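Long-range contacts in L-methionine gamma-lyase (Fusobacterium nucleatum subsp. nucleatum ATCC 25586, PDB 7BQW), which is a lyase of the Cys/Met metabolism family of PLP-dependent enzymes, in the aminotransferase-like clan, and is assembled here from four copies of the chain: residues Ser313-Gly318 with Asp369-Leu374; Asp184-Thr189 with Ala207-Asn212; His103-Lys108 with Asn142-Asn147; Asp133-Glu138 with Asn160-Asp165. All coordinates share one frame; numbering follows the deposited sequence.

Interaction 1: residues Ser313-Gly318 with Asp369-Leu374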
loop_
_atom_site.group_PDB
_atom_site.type_symbol
_atom_site.label_atom_id
_atom_site.label_comp_id
_atom_site.label_asym_id
_atom_site.label_seq_id
_atom_site.Cartn_x
_atom_site.Cartn_y
_atom_site.Cartn_z
ATOM N N SER A 313 -16.525 -4.396 -30.356
ATOM C CA SER A 313 -16.299 -5.747 -30.849
ATOM C C SER A 313 -16.416 -5.760 -32.368
ATOM O O SER A 313 -17.139 -4.953 -32.956
ATOM C CB SER A 313 -17.295 -6.730 -30.235
ATOM O OG SER A 313 -16.737 -8.022 -30.189
ATOM N N PHE A 314 -15.704 -6.684 -33.010
ATOM C CA PHE A 314 -15.756 -6.703 -34.461
ATOM C C PHE A 314 -15.343 -8.061 -35.005
ATOM O O PHE A 314 -14.521 -8.765 -34.414
ATOM C CB PHE A 314 -14.877 -5.602 -35.056
ATOM C CG PHE A 314 -13.429 -5.733 -34.727
ATOM C CD1 PHE A 314 -12.926 -5.230 -33.536
ATOM C CD2 PHE A 314 -12.553 -6.325 -35.624
ATOM C CE1 PHE A 314 -11.581 -5.327 -33.240
ATOM C CE2 PHE A 314 -11.194 -6.421 -35.328
ATOM C CZ PHE A 314 -10.713 -5.918 -34.139
ATOM N N GLU A 315 -15.921 -8.403 -36.155
ATOM C CA GLU A 315 -15.622 -9.642 -36.860
ATOM C C GLU A 315 -14.447 -9.451 -37.809
ATOM O O GLU A 315 -14.332 -8.420 -38.480
ATOM C CB GLU A 315 -16.844 -10.110 -37.650
ATOM C CG GLU A 315 -17.860 -10.882 -36.842
ATOM C CD GLU A 315 -17.409 -12.303 -36.543
ATOM O OE1 GLU A 315 -16.478 -12.798 -37.226
ATOM O OE2 GLU A 315 -17.993 -12.925 -35.622
ATOM N N LEU A 316 -13.582 -10.457 -37.874
ATOM C CA LEU A 316 -12.473 -10.456 -38.818
ATOM C C LEU A 316 -12.849 -11.269 -40.048
ATOM O O LEU A 316 -13.536 -12.291 -39.950
ATOM C CB LEU A 316 -11.202 -11.018 -38.184
ATOM C CG LEU A 316 -10.328 -9.977 -37.468
ATOM C CD1 LEU A 316 -9.093 -10.614 -36.857
ATOM C CD2 LEU A 316 -9.930 -8.832 -38.393
ATOM N N LYS A 317 -12.410 -10.796 -41.214
ATOM C CA LYS A 317 -12.687 -11.533 -42.439
ATOM C C LYS A 317 -12.009 -12.895 -42.408
ATOM O O LYS A 317 -12.658 -13.928 -42.606
ATOM C CB LYS A 317 -12.236 -10.726 -43.660
ATOM C CG LYS A 317 -13.343 -9.899 -44.301
ATOM C CD LYS A 317 -13.102 -9.694 -45.794
ATOM C CE LYS A 317 -13.075 -11.023 -46.569
ATOM N NZ LYS A 317 -14.292 -11.882 -46.362
ATOM N N GLY A 318 -10.709 -12.915 -42.123
ATOM C CA GLY A 318 -9.918 -14.128 -42.199
ATOM C C GLY A 318 -10.030 -15.056 -41.008
ATOM O O GLY A 318 -9.149 -15.897 -40.798
ATOM N N ASP A 369 -15.314 -17.338 -34.973
ATOM C CA ASP A 369 -13.891 -17.540 -35.216
ATOM C C ASP A 369 -13.142 -16.237 -35.434
ATOM O O ASP A 369 -11.924 -16.193 -35.228
ATOM C CB ASP A 369 -13.691 -18.454 -36.422
ATOM C CG ASP A 369 -13.874 -19.920 -36.072
ATOM O OD1 ASP A 369 -12.980 -20.482 -35.398
ATOM O OD2 ASP A 369 -14.914 -20.505 -36.462
ATOM N N GLY A 370 -13.834 -15.181 -35.847
ATOM C CA GLY A 370 -13.163 -13.948 -36.194
ATOM C C GLY A 370 -13.373 -12.842 -35.187
ATOM O O GLY A 370 -12.766 -11.773 -35.302
ATOM N N LEU A 371 -14.214 -13.102 -34.188
ATOM C CA LEU A 371 -14.584 -12.077 -33.222
ATOM C C LEU A 371 -13.370 -11.601 -32.430
ATOM O O LEU A 371 -12.616 -12.400 -31.868
ATOM C CB LEU A 371 -15.652 -12.617 -32.269
ATOM C CG LEU A 371 -16.351 -11.528 -31.450
ATOM C CD1 LEU A 371 -17.060 -10.590 -32.391
ATOM C CD2 LEU A 371 -17.311 -12.086 -30.403
ATOM N N VAL A 372 -13.189 -10.286 -32.385
ATOM C CA VAL A 372 -12.144 -9.651 -31.592
ATOM C C VAL A 372 -12.808 -8.663 -30.645
ATOM O O VAL A 372 -13.664 -7.876 -31.064
ATOM C CB VAL A 372 -11.104 -8.944 -32.481
ATOM C CG1 VAL A 372 -10.017 -8.324 -31.627
ATOM C CG2 VAL A 372 -10.500 -9.921 -33.462
ATOM N N ARG A 373 -12.421 -8.705 -29.373
ATOM C CA ARG A 373 -12.907 -7.752 -28.384
ATOM C C ARG A 373 -11.835 -6.697 -28.128
ATOM O O ARG A 373 -10.654 -7.031 -27.957
ATOM C CB ARG A 373 -13.291 -8.458 -27.081
ATOM C CG ARG A 373 -13.866 -7.512 -26.015
ATOM C CD ARG A 373 -13.302 -7.750 -24.587
ATOM N NE ARG A 373 -11.884 -7.381 -24.407
ATOM C CZ ARG A 373 -11.215 -7.515 -23.252
ATOM N NH1 ARG A 373 -9.924 -7.184 -23.159
ATOM N NH2 ARG A 373 -11.842 -7.989 -22.173
ATOM N N LEU A 374 -12.245 -5.425 -28.108
ATOM C CA LEU A 374 -11.339 -4.318 -27.816
ATOM C C LEU A 374 -11.891 -3.479 -26.670
ATOM O O LEU A 374 -13.059 -3.091 -26.686
ATOM C CB LEU A 374 -11.118 -3.431 -29.062
ATOM C CG LEU A 374 -9.973 -2.410 -29.056
ATOM C CD1 LEU A 374 -8.616 -3.109 -28.926
ATOM C CD2 LEU A 374 -10.019 -1.527 -30.312
#

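Interaction 2: residues Asp184-Thr189 with Ala207-Asn212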
loop_
_atom_site.group_PDB
_atom_site.type_symbol
_atom_site.label_atom_id
_atom_site.label_comp_id
_atom_site.label_asym_id
_atom_site.label_seq_id
_atom_site.Cartn_x
_atom_site.Cartn_y
_atom_site.Cartn_z
ATOM N N ASP A 184 -26.273 -5.347 -13.812
ATOM C CA ASP A 184 -24.820 -5.213 -13.834
ATOM C C ASP A 184 -24.492 -4.014 -14.724
ATOM O O ASP A 184 -24.516 -4.120 -15.954
ATOM C CB ASP A 184 -24.188 -6.504 -14.345
ATOM C CG ASP A 184 -22.665 -6.500 -14.274
ATOM O OD1 ASP A 184 -22.069 -5.416 -14.205
ATOM O OD2 ASP A 184 -22.062 -7.590 -14.305
ATOM N N ASN A 185 -24.206 -2.864 -14.095
ATOM C CA ASN A 185 -23.925 -1.605 -14.787
ATOM C C ASN A 185 -22.421 -1.368 -15.009
ATOM O O ASN A 185 -21.997 -0.210 -15.064
ATOM C CB ASN A 185 -24.546 -0.429 -14.014
ATOM C CG ASN A 185 -24.755 0.824 -14.892
ATOM O OD1 ASN A 185 -25.020 0.722 -16.090
ATOM N ND2 ASN A 185 -24.661 2.003 -14.280
ATOM N N THR A 186 -21.625 -2.440 -15.151
ATOM C CA THR A 186 -20.168 -2.338 -15.247
ATOM C C THR A 186 -19.728 -1.679 -16.552
ATOM O O THR A 186 -18.844 -0.823 -16.550
ATOM C CB THR A 186 -19.524 -3.724 -15.147
ATOM O OG1 THR A 186 -19.911 -4.388 -13.934
ATOM C CG2 THR A 186 -18.000 -3.605 -15.207
ATOM N N PHE A 187 -20.295 -2.112 -17.684
ATOM C CA PHE A 187 -19.868 -1.611 -18.994
ATOM C C PHE A 187 -20.249 -0.155 -19.189
ATOM O O PHE A 187 -19.489 0.620 -19.778
ATOM C CB PHE A 187 -20.507 -2.415 -20.126
ATOM C CG PHE A 187 -19.738 -3.624 -20.542
ATOM C CD1 PHE A 187 -18.955 -4.321 -19.629
ATOM C CD2 PHE A 187 -19.827 -4.087 -21.852
ATOM C CE1 PHE A 187 -18.267 -5.455 -20.011
ATOM C CE2 PHE A 187 -19.142 -5.215 -22.249
ATOM C CZ PHE A 187 -18.357 -5.904 -21.324
ATOM N N ALA A 188 -21.451 0.215 -18.752
ATOM C CA ALA A 188 -21.977 1.533 -19.054
ATOM C C ALA A 188 -21.444 2.568 -18.073
ATOM O O ALA A 188 -21.184 3.723 -18.457
ATOM C CB ALA A 188 -23.502 1.493 -19.029
ATOM N N THR A 189 -21.236 2.152 -16.807
ATOM C CA THR A 189 -20.821 3.006 -15.696
ATOM C C THR A 189 -21.911 4.041 -15.446
ATOM O O THR A 189 -22.785 4.241 -16.302
ATOM C CB THR A 189 -19.456 3.683 -15.955
ATOM O OG1 THR A 189 -19.648 4.875 -16.713
ATOM C CG2 THR A 189 -18.499 2.769 -16.704
ATOM N N ALA A 207 -16.110 -2.955 -9.974
ATOM C CA ALA A 207 -15.281 -1.753 -9.885
ATOM C C ALA A 207 -13.902 -1.963 -10.494
ATOM O O ALA A 207 -13.197 -0.988 -10.742
ATOM C CB ALA A 207 -15.125 -1.307 -8.433
ATOM N N THR A 208 -13.520 -3.220 -10.728
ATOM C CA THR A 208 -12.264 -3.589 -11.361
ATOM C C THR A 208 -12.108 -2.944 -12.726
ATOM O O THR A 208 -10.992 -2.826 -13.235
ATOM C CB THR A 208 -12.211 -5.128 -11.490
ATOM O OG1 THR A 208 -12.503 -5.729 -10.217
ATOM C CG2 THR A 208 -10.852 -5.609 -11.998
ATOM N N LYS A 209 -13.203 -2.552 -13.344
ATOM C CA LYS A 209 -13.119 -2.132 -14.729
ATOM C C LYS A 209 -12.973 -0.615 -14.754
ATOM O O LYS A 209 -11.983 -0.084 -14.241
ATOM C CB LYS A 209 -14.352 -2.639 -15.480
ATOM C CG LYS A 209 -14.229 -4.090 -15.985
ATOM C CD LYS A 209 -13.615 -5.052 -14.973
ATOM C CE LYS A 209 -13.389 -6.464 -15.532
ATOM N NZ LYS A 209 -14.595 -7.322 -15.318
ATOM N N TYR A 210 -13.994 0.084 -15.248
ATOM C CA TYR A 210 -13.909 1.521 -15.493
ATOM C C TYR A 210 -13.874 2.355 -14.211
ATOM O O TYR A 210 -13.264 3.428 -14.194
ATOM C CB TYR A 210 -15.094 1.965 -16.337
ATOM C CG TYR A 210 -15.041 1.547 -17.789
ATOM C CD1 TYR A 210 -14.089 2.086 -18.657
ATOM C CD2 TYR A 210 -15.983 0.661 -18.312
ATOM C CE1 TYR A 210 -14.063 1.726 -20.013
ATOM C CE2 TYR A 210 -15.960 0.295 -19.646
ATOM C CZ TYR A 210 -15.003 0.830 -20.495
ATOM O OH TYR A 210 -15.000 0.471 -21.821
ATOM N N LEU A 211 -14.584 1.942 -13.157
ATOM C CA LEU A 211 -14.763 2.844 -12.019
ATOM C C LEU A 211 -13.439 3.089 -11.311
ATOM O O LEU A 211 -13.077 4.236 -11.015
ATOM C CB LEU A 211 -15.800 2.299 -11.037
ATOM C CG LEU A 211 -17.295 2.368 -11.384
ATOM C CD1 LEU A 211 -18.161 1.583 -10.336
ATOM C CD2 LEU A 211 -17.793 3.824 -11.525
ATOM N N ASN A 212 -12.706 2.022 -11.019
ATOM C CA ASN A 212 -11.328 2.200 -10.586
ATOM C C ASN A 212 -10.460 2.689 -11.741
ATOM O O ASN A 212 -9.721 3.663 -11.598
ATOM C CB ASN A 212 -10.767 0.906 -10.018
ATOM C CG ASN A 212 -9.300 1.005 -9.777
ATOM O OD1 ASN A 212 -8.875 1.829 -8.988
ATOM N ND2 ASN A 212 -8.508 0.201 -10.478
#

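Interaction 3: residues His103-Lys108 with Asn142-Asn147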
loop_
_atom_site.group_PDB
_atom_site.type_symbol
_atom_site.label_atom_id
_atom_site.label_comp_id
_atom_site.label_asym_id
_atom_site.label_seq_id
_atom_site.Cartn_x
_atom_site.Cartn_y
_atom_site.Cartn_z
ATOM N N HIS A 103 -37.084 -18.558 -7.842
ATOM C CA HIS A 103 -36.851 -18.629 -9.283
ATOM C C HIS A 103 -36.106 -17.373 -9.745
ATOM O O HIS A 103 -36.328 -16.272 -9.213
ATOM C CB HIS A 103 -38.197 -18.789 -10.024
ATOM C CG HIS A 103 -38.085 -18.831 -11.518
ATOM N ND1 HIS A 103 -38.707 -17.908 -12.333
ATOM C CD2 HIS A 103 -37.440 -19.690 -12.346
ATOM C CE1 HIS A 103 -38.446 -18.195 -13.598
ATOM N NE2 HIS A 103 -37.675 -19.265 -13.633
ATOM N N VAL A 104 -35.222 -17.545 -10.736
ATOM C CA VAL A 104 -34.381 -16.481 -11.275
ATOM C C VAL A 104 -34.502 -16.450 -12.796
ATOM O O VAL A 104 -34.298 -17.475 -13.460
ATOM C CB VAL A 104 -32.902 -16.668 -10.883
ATOM C CG1 VAL A 104 -31.994 -15.774 -11.783
ATOM C CG2 VAL A 104 -32.699 -16.354 -9.404
ATOM N N VAL A 105 -34.784 -15.275 -13.354
ATOM C CA VAL A 105 -34.769 -15.079 -14.800
ATOM C C VAL A 105 -33.560 -14.230 -15.161
ATOM O O VAL A 105 -33.355 -13.149 -14.592
ATOM C CB VAL A 105 -36.068 -14.436 -15.321
ATOM C CG1 VAL A 105 -35.943 -14.113 -16.817
ATOM C CG2 VAL A 105 -37.248 -15.370 -15.080
ATOM N N THR A 106 -32.761 -14.724 -16.102
ATOM C CA THR A 106 -31.612 -13.998 -16.614
ATOM C C THR A 106 -31.415 -14.375 -18.079
ATOM O O THR A 106 -32.237 -15.074 -18.680
ATOM C CB THR A 106 -30.374 -14.277 -15.755
ATOM O OG1 THR A 106 -29.394 -13.260 -15.991
ATOM C CG2 THR A 106 -29.791 -15.642 -16.078
ATOM N N ASP A 107 -30.312 -13.907 -18.652
ATOM C CA ASP A 107 -30.050 -14.034 -20.074
ATOM C C ASP A 107 -29.229 -15.285 -20.380
ATOM O O ASP A 107 -28.407 -15.726 -19.576
ATOM C CB ASP A 107 -29.313 -12.783 -20.568
ATOM C CG ASP A 107 -29.531 -12.522 -22.030
ATOM O OD1 ASP A 107 -28.806 -13.109 -22.859
ATOM O OD2 ASP A 107 -30.442 -11.740 -22.346
ATOM N N LYS A 108 -29.449 -15.840 -21.575
ATOM C CA LYS A 108 -28.653 -16.973 -22.045
ATOM C C LYS A 108 -27.161 -16.629 -22.118
ATOM O O LYS A 108 -26.307 -17.492 -21.882
ATOM C CB LYS A 108 -29.178 -17.449 -23.407
ATOM C CG LYS A 108 -29.808 -16.335 -24.262
ATOM C CD LYS A 108 -29.733 -16.631 -25.764
ATOM C CE LYS A 108 -28.402 -16.174 -26.371
ATOM N NZ LYS A 108 -28.199 -14.689 -26.294
ATOM N N ASN A 142 -43.288 -14.199 -20.158
ATOM C CA ASN A 142 -43.832 -15.539 -20.010
ATOM C C ASN A 142 -42.862 -16.505 -19.359
ATOM O O ASN A 142 -43.270 -17.617 -19.014
ATOM C CB ASN A 142 -44.271 -16.063 -21.370
ATOM C CG ASN A 142 -45.463 -15.300 -21.910
ATOM O OD1 ASN A 142 -45.342 -14.508 -22.849
ATOM N ND2 ASN A 142 -46.625 -15.510 -21.290
ATOM N N ALA A 143 -41.600 -16.110 -19.182
ATOM C CA ALA A 143 -40.660 -16.851 -18.350
ATOM C C ALA A 143 -40.908 -16.631 -16.873
ATOM O O ALA A 143 -40.267 -17.288 -16.049
ATOM C CB ALA A 143 -39.219 -16.456 -18.673
ATOM N N MET A 144 -41.830 -15.750 -16.519
ATOM C CA MET A 144 -42.000 -15.333 -15.142
ATOM C C MET A 144 -43.087 -16.122 -14.433
ATOM O O MET A 144 -44.097 -16.508 -15.029
ATOM C CB MET A 144 -42.293 -13.841 -15.087
ATOM C CG MET A 144 -41.043 -13.077 -15.462
ATOM S SD MET A 144 -40.835 -11.535 -14.619
ATOM C CE MET A 144 -41.306 -11.925 -12.943
ATOM N N LYS A 145 -42.856 -16.330 -13.137
ATOM C CA LYS A 145 -43.577 -17.247 -12.267
ATOM C C LYS A 145 -43.873 -16.534 -10.954
ATOM O O LYS A 145 -43.332 -15.464 -10.670
ATOM C CB LYS A 145 -42.748 -18.523 -12.002
ATOM C CG LYS A 145 -42.524 -19.379 -13.234
ATOM C CD LYS A 145 -41.353 -20.385 -13.136
ATOM C CE LYS A 145 -41.216 -21.078 -11.770
ATOM N NZ LYS A 145 -42.499 -21.605 -11.201
ATOM N N LYS A 146 -44.735 -17.134 -10.133
ATOM C CA LYS A 146 -45.013 -16.547 -8.826
ATOM C C LYS A 146 -43.768 -16.466 -7.978
ATOM O O LYS A 146 -43.592 -15.497 -7.229
ATOM C CB LYS A 146 -46.060 -17.352 -8.065
ATOM C CG LYS A 146 -47.134 -17.946 -8.907
ATOM C CD LYS A 146 -48.460 -17.244 -8.678
ATOM C CE LYS A 146 -49.439 -17.586 -9.784
ATOM N NZ LYS A 146 -49.346 -16.820 -11.035
ATOM N N ASN A 147 -42.919 -17.496 -8.041
ATOM C CA ASN A 147 -41.760 -17.590 -7.174
ATOM C C ASN A 147 -40.519 -16.923 -7.781
ATOM O O ASN A 147 -39.409 -17.113 -7.261
ATOM C CB ASN A 147 -41.489 -19.067 -6.786
ATOM C CG ASN A 147 -40.911 -19.924 -7.941
ATOM O OD1 ASN A 147 -41.192 -19.691 -9.116
ATOM N ND2 ASN A 147 -40.101 -20.929 -7.585
#

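Interaction 4: residues Asp133-Glu138 with Asn160-Asp165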
loop_
_atom_site.group_PDB
_atom_site.type_symbol
_atom_site.label_atom_id
_atom_site.label_comp_id
_atom_site.label_asym_id
_atom_site.label_seq_id
_atom_site.Cartn_x
_atom_site.Cartn_y
_atom_site.Cartn_z
ATOM N N ASP A 133 -33.826 -14.838 -23.840
ATOM C CA ASP A 133 -33.334 -13.645 -24.511
ATOM C C ASP A 133 -33.992 -12.447 -23.849
ATOM O O ASP A 133 -35.187 -12.200 -24.049
ATOM C CB ASP A 133 -33.626 -13.676 -26.006
ATOM C CG ASP A 133 -32.983 -12.511 -26.740
ATOM O OD1 ASP A 133 -32.707 -11.476 -26.093
ATOM O OD2 ASP A 133 -32.752 -12.617 -27.966
ATOM N N THR A 134 -33.207 -11.701 -23.061
ATOM C CA THR A 134 -33.762 -10.540 -22.387
ATOM C C THR A 134 -34.072 -9.408 -23.352
ATOM O O THR A 134 -34.850 -8.519 -23.000
ATOM C CB THR A 134 -32.824 -10.054 -21.284
ATOM O OG1 THR A 134 -31.493 -9.923 -21.790
ATOM C CG2 THR A 134 -32.809 -11.040 -20.142
ATOM N N SER A 135 -33.501 -9.413 -24.558
ATOM C CA SER A 135 -33.878 -8.377 -25.515
ATOM C C SER A 135 -35.321 -8.555 -25.972
ATOM O O SER A 135 -36.012 -7.564 -26.243
ATOM C CB SER A 135 -32.909 -8.364 -26.702
ATOM O OG SER A 135 -33.166 -9.423 -27.605
ATOM N N ASN A 136 -35.801 -9.797 -26.024
ATOM C CA ASN A 136 -37.198 -10.090 -26.326
ATOM C C ASN A 136 -38.046 -9.814 -25.089
ATOM O O ASN A 136 -37.952 -10.538 -24.091
ATOM C CB ASN A 136 -37.345 -11.540 -26.769
ATOM C CG ASN A 136 -38.736 -11.850 -27.289
ATOM O OD1 ASN A 136 -39.702 -11.135 -26.998
ATOM N ND2 ASN A 136 -38.843 -12.917 -28.078
ATOM N N LEU A 137 -38.912 -8.797 -25.172
ATOM C CA LEU A 137 -39.673 -8.356 -24.002
ATOM C C LEU A 137 -40.648 -9.431 -23.520
ATOM O O LEU A 137 -40.739 -9.708 -22.315
ATOM C CB LEU A 137 -40.418 -7.057 -24.323
ATOM C CG LEU A 137 -39.681 -5.725 -24.124
ATOM C CD1 LEU A 137 -39.077 -5.642 -22.727
ATOM C CD2 LEU A 137 -38.612 -5.538 -25.196
ATOM N N GLU A 138 -41.386 -10.053 -24.445
ATOM C CA GLU A 138 -42.408 -11.015 -24.036
ATOM C C GLU A 138 -41.787 -12.335 -23.587
ATOM O O GLU A 138 -42.286 -12.971 -22.650
ATOM C CB GLU A 138 -43.410 -11.236 -25.173
ATOM C CG GLU A 138 -44.515 -10.183 -25.234
ATOM C CD GLU A 138 -45.274 -10.051 -23.916
ATOM O OE1 GLU A 138 -44.924 -9.172 -23.091
ATOM O OE2 GLU A 138 -46.228 -10.833 -23.706
ATOM N N ASN A 160 -21.276 -9.306 -28.108
ATOM C CA ASN A 160 -21.706 -8.462 -29.217
ATOM C C ASN A 160 -22.354 -7.172 -28.733
ATOM O O ASN A 160 -23.064 -6.515 -29.500
ATOM C CB ASN A 160 -22.680 -9.219 -30.134
ATOM C CG ASN A 160 -22.273 -10.677 -30.364
ATOM O OD1 ASN A 160 -21.291 -10.965 -31.052
ATOM N ND2 ASN A 160 -23.046 -11.601 -29.801
ATOM N N LEU A 161 -22.142 -6.813 -27.470
ATOM C CA LEU A 161 -22.754 -5.648 -26.839
ATOM C C LEU A 161 -24.265 -5.618 -27.059
ATOM O O LEU A 161 -24.842 -4.621 -27.502
ATOM C CB LEU A 161 -22.091 -4.363 -27.316
ATOM C CG LEU A 161 -20.602 -4.411 -27.001
ATOM C CD1 LEU A 161 -19.826 -4.479 -28.286
ATOM C CD2 LEU A 161 -20.199 -3.218 -26.178
ATOM N N LYS A 162 -24.910 -6.735 -26.735
ATOM C CA LYS A 162 -26.361 -6.758 -26.680
ATOM C C LYS A 162 -26.874 -5.651 -25.762
ATOM O O LYS A 162 -26.431 -5.509 -24.614
ATOM C CB LYS A 162 -26.851 -8.125 -26.193
ATOM C CG LYS A 162 -28.374 -8.287 -26.151
ATOM C CD LYS A 162 -28.745 -9.769 -26.151
ATOM C CE LYS A 162 -29.860 -10.072 -25.163
ATOM N NZ LYS A 162 -30.065 -11.542 -25.034
ATOM N N ILE A 163 -27.771 -4.841 -26.301
ATOM C CA ILE A 163 -28.514 -3.838 -25.559
ATOM C C ILE A 163 -29.849 -4.456 -25.186
ATOM O O ILE A 163 -30.325 -5.396 -25.832
ATOM C CB ILE A 163 -28.684 -2.536 -26.375
ATOM C CG1 ILE A 163 -27.310 -1.975 -26.742
ATOM C CG2 ILE A 163 -29.470 -1.476 -25.595
ATOM C CD1 ILE A 163 -26.503 -1.525 -25.529
ATOM N N VAL A 164 -30.447 -3.925 -24.124
ATOM C CA VAL A 164 -31.644 -4.461 -23.494
ATOM C C VAL A 164 -32.332 -3.319 -22.748
ATOM O O VAL A 164 -31.703 -2.610 -21.954
ATOM C CB VAL A 164 -31.270 -5.644 -22.579
ATOM C CG1 VAL A 164 -32.256 -5.826 -21.446
ATOM C CG2 VAL A 164 -31.144 -6.912 -23.393
ATOM N N ASP A 165 -33.623 -3.127 -23.014
ATOM C CA ASP A 165 -34.374 -1.969 -22.529
ATOM C C ASP A 165 -34.669 -2.141 -21.048
ATOM O O ASP A 165 -35.586 -2.870 -20.670
ATOM C CB ASP A 165 -35.662 -1.809 -23.336
ATOM C CG ASP A 165 -36.406 -0.515 -23.022
ATOM O OD1 ASP A 165 -36.538 -0.151 -21.832
ATOM O OD2 ASP A 165 -36.886 0.139 -23.969
#

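Interaction 1: residues Ser313-Gly318 with Asp369-Leu374
Phe314 and Val372 face each other as an antiparallel hydrogen-bonded pair, joining strand 311-316 to strand 372-375 in the smaller sheet of the chain. Two backbone bonds close the pair, Phe314 N to Val372 O at 3.1 Å and Val372 N to Phe314 O at 2.9 Å. A weak third, Leu316 N to Gly370 O, extends the pairing into the loop before strand 372-375.

The apolar contacts lie on the sheet face that carries Phe314 and Val372. With chi1 at 62°, the phenyl group leans toward the neighbouring strand, and Val372 CB makes a CH-pi contact over one ring face, 3.8 Å from the centroid and displaced toward the rim. The beta-branched valine serves two neighbours: CG1 lies 3.5 Å from Phe314 CZ, while CG2 is 3.7 Å from Leu316 CD1. Leu316 also packs on Ala322 and Leu326 of helix 319-329.

Polar groups gather on the opposite face. Ser313 OG bonds to Pro159 O, stands 3.2 Å from Val372 O and rests against Leu371 CD1. Glu315 bends at chi2 (-75°), bringing OE1 to 3.7 Å from Gly370 CA; having no side chain, Gly370 lets this carboxylate lie close against its backbone. The chemistry thus implies a two-sided sheet, with an apolar face of Phe314, Val372 and Leu316 and a more mixed reverse where Ser313 and Glu315 lie beside Leu371.

Interaction 2: residues Asp184-Thr189 with Ala207-Asn212
Tyr210 reaches from the 207-212 loop against the backbone and methyl groups of Asp184-Thr189. Its CB touches Thr189 CG2 at 3.5 Å, and CG remains beside the same methyl. At CD2 the ring meets a polar neighbour as well: Thr186 O lies 3.7 Å away at the ring edge, near its plane, where the slightly positive aromatic hydrogens point. Next along that side, CE2 comes within 3.5 Å of Phe187 O, which approaches obliquely. The ring also meets His267 edge-to-face and packs on Met264 of helix 260-279.

Both loops follow neighbouring parallel strands, 180-184 and 202-206, so they adjoin at the C-terminal ends of these strands, the side on which PLP-dependent enzymes of this fold generally build their active sites. The first begins with an Asx turn, Asp184 OD1 accepting from Thr186 N at 3.2 Å.

Threonine suits both touching positions because it offers a hydroxyl and a methyl on separate branches. Thr186 bonds through OG1 to Ser206 N and sets CG2 3.8 Å from Lys209 CB. In Thr189, chi1 of 85° aims OG1 at Ala188 O, 2.6 Å away, and leaves CG2 to meet the tyrosine.

Interaction 3: residues His103-Lys108 with Asn142-Asn147
His103 extends its ring with chi1 at 178°, and Lys145 bends at chi3 (40°) and again at chi4, which lays the lysine methylenes across one face of the imidazole. The setting is a beta-alpha-beta crossover: strand 128-132 leads through helix 137-141 and the loop 142-147 to strand 148-154, stepping past strand 103-107, which lies between the two in the large sheet. The contact is therefore where the returning loop crosses the start of the strand it bypasses.

Lys145 CD sits over the middle of the ring, 3.7 Å from the centroid, a CH-pi contact that suits a long side chain at the surface. At the ring edge, near its plane, Ala143 O approaches His103 CE1 to 3.2 Å, meeting the polarised C-H between the two nitrogens. Those nitrogens are tied to threonines, ND1 to Thr148 OG1 and NE2 to Thr130 OG1, so the rotation of the ring is fixed. The lysine charge nearby would probably disfavour a protonated imidazole.

Val105, two residues further along the same side of the strand, puts CG2 4.2 Å from Ala143 CB, a small residue that lets the loop come close. Asn147 binds Gly101 O through ND2 and rests OD1 3.3 Å from His103 CB. Its backbone O accepts from His103 N at 2.8 Å, the donor lying 40° out of the carbonyl plane.

Interaction 4: residues Asp133-Glu138 with Asn160-Asp165
An Asx turn just past strand 128-132 forms the docking point for Lys162: Asp133 OD1 accepts from Ser135 N at 2.7 Å and, across the contact, forms a salt bridge with Lys162 NZ at 2.8 Å. Ser135 OG adds a third bond to the same oxygen, 2.6 Å long. The donors come from different directions, the serine hydroxyl on the syn side of Asp133 OD1, the amide on the anti side, and the ammonium from above, 68° out of the carboxylate plane. A lysine suits the place because its chain, with CG anti to the backbone N (chi1 -178°), spans the gap between the loops. Its NZ also pairs with Asp107, and two carboxylates so near probably keep it charged.

Both loops leave the same end of two parallel strands of the large mixed sheet, one after strand 128-132 and the other after strand 148-154, and each leads into a helix. Asn136 is the N-cap of helix 137-141, its side chain accepting a weak bond from Glu138 N, and Asp165 caps helix 166-171 through Ala168 N.

Aliphatic groups flank the salt bridge. Lys162 CE lies 3.8 Å from Ser135 CB. Val164 points toward the turn, and its CG2 touches Thr134 OG1 at 3.4 Å and Ser135 N at 3.6 Å, while the same valine packs on Leu169 of helix 166-171.

Interactions 3 and 4 alternate along the chain, followed by interaction 2 and then interaction 1. Interactions 2, 3 and 4 belong to the large sheet or its loops. Interactions 3 and 4, their centres about 15 Å apart, each take one segment (142-147 and 133-138) from the crossover between strands 128-132 and 148-154, and are joined by the salt bridge of Asp107 with Lys162. Interaction 2, about 19 Å from interaction 4 between centres, lies close to the centre of the folded chain, in the loops that follow strands 180-184 and 202-206. Interaction 1 belongs to the smaller sheet, about 32 Å from interaction 3 between centres, yet Ser313 packs on Leu161. The loop 160-165 thus links the large sheet's surroundings to the smaller sheet.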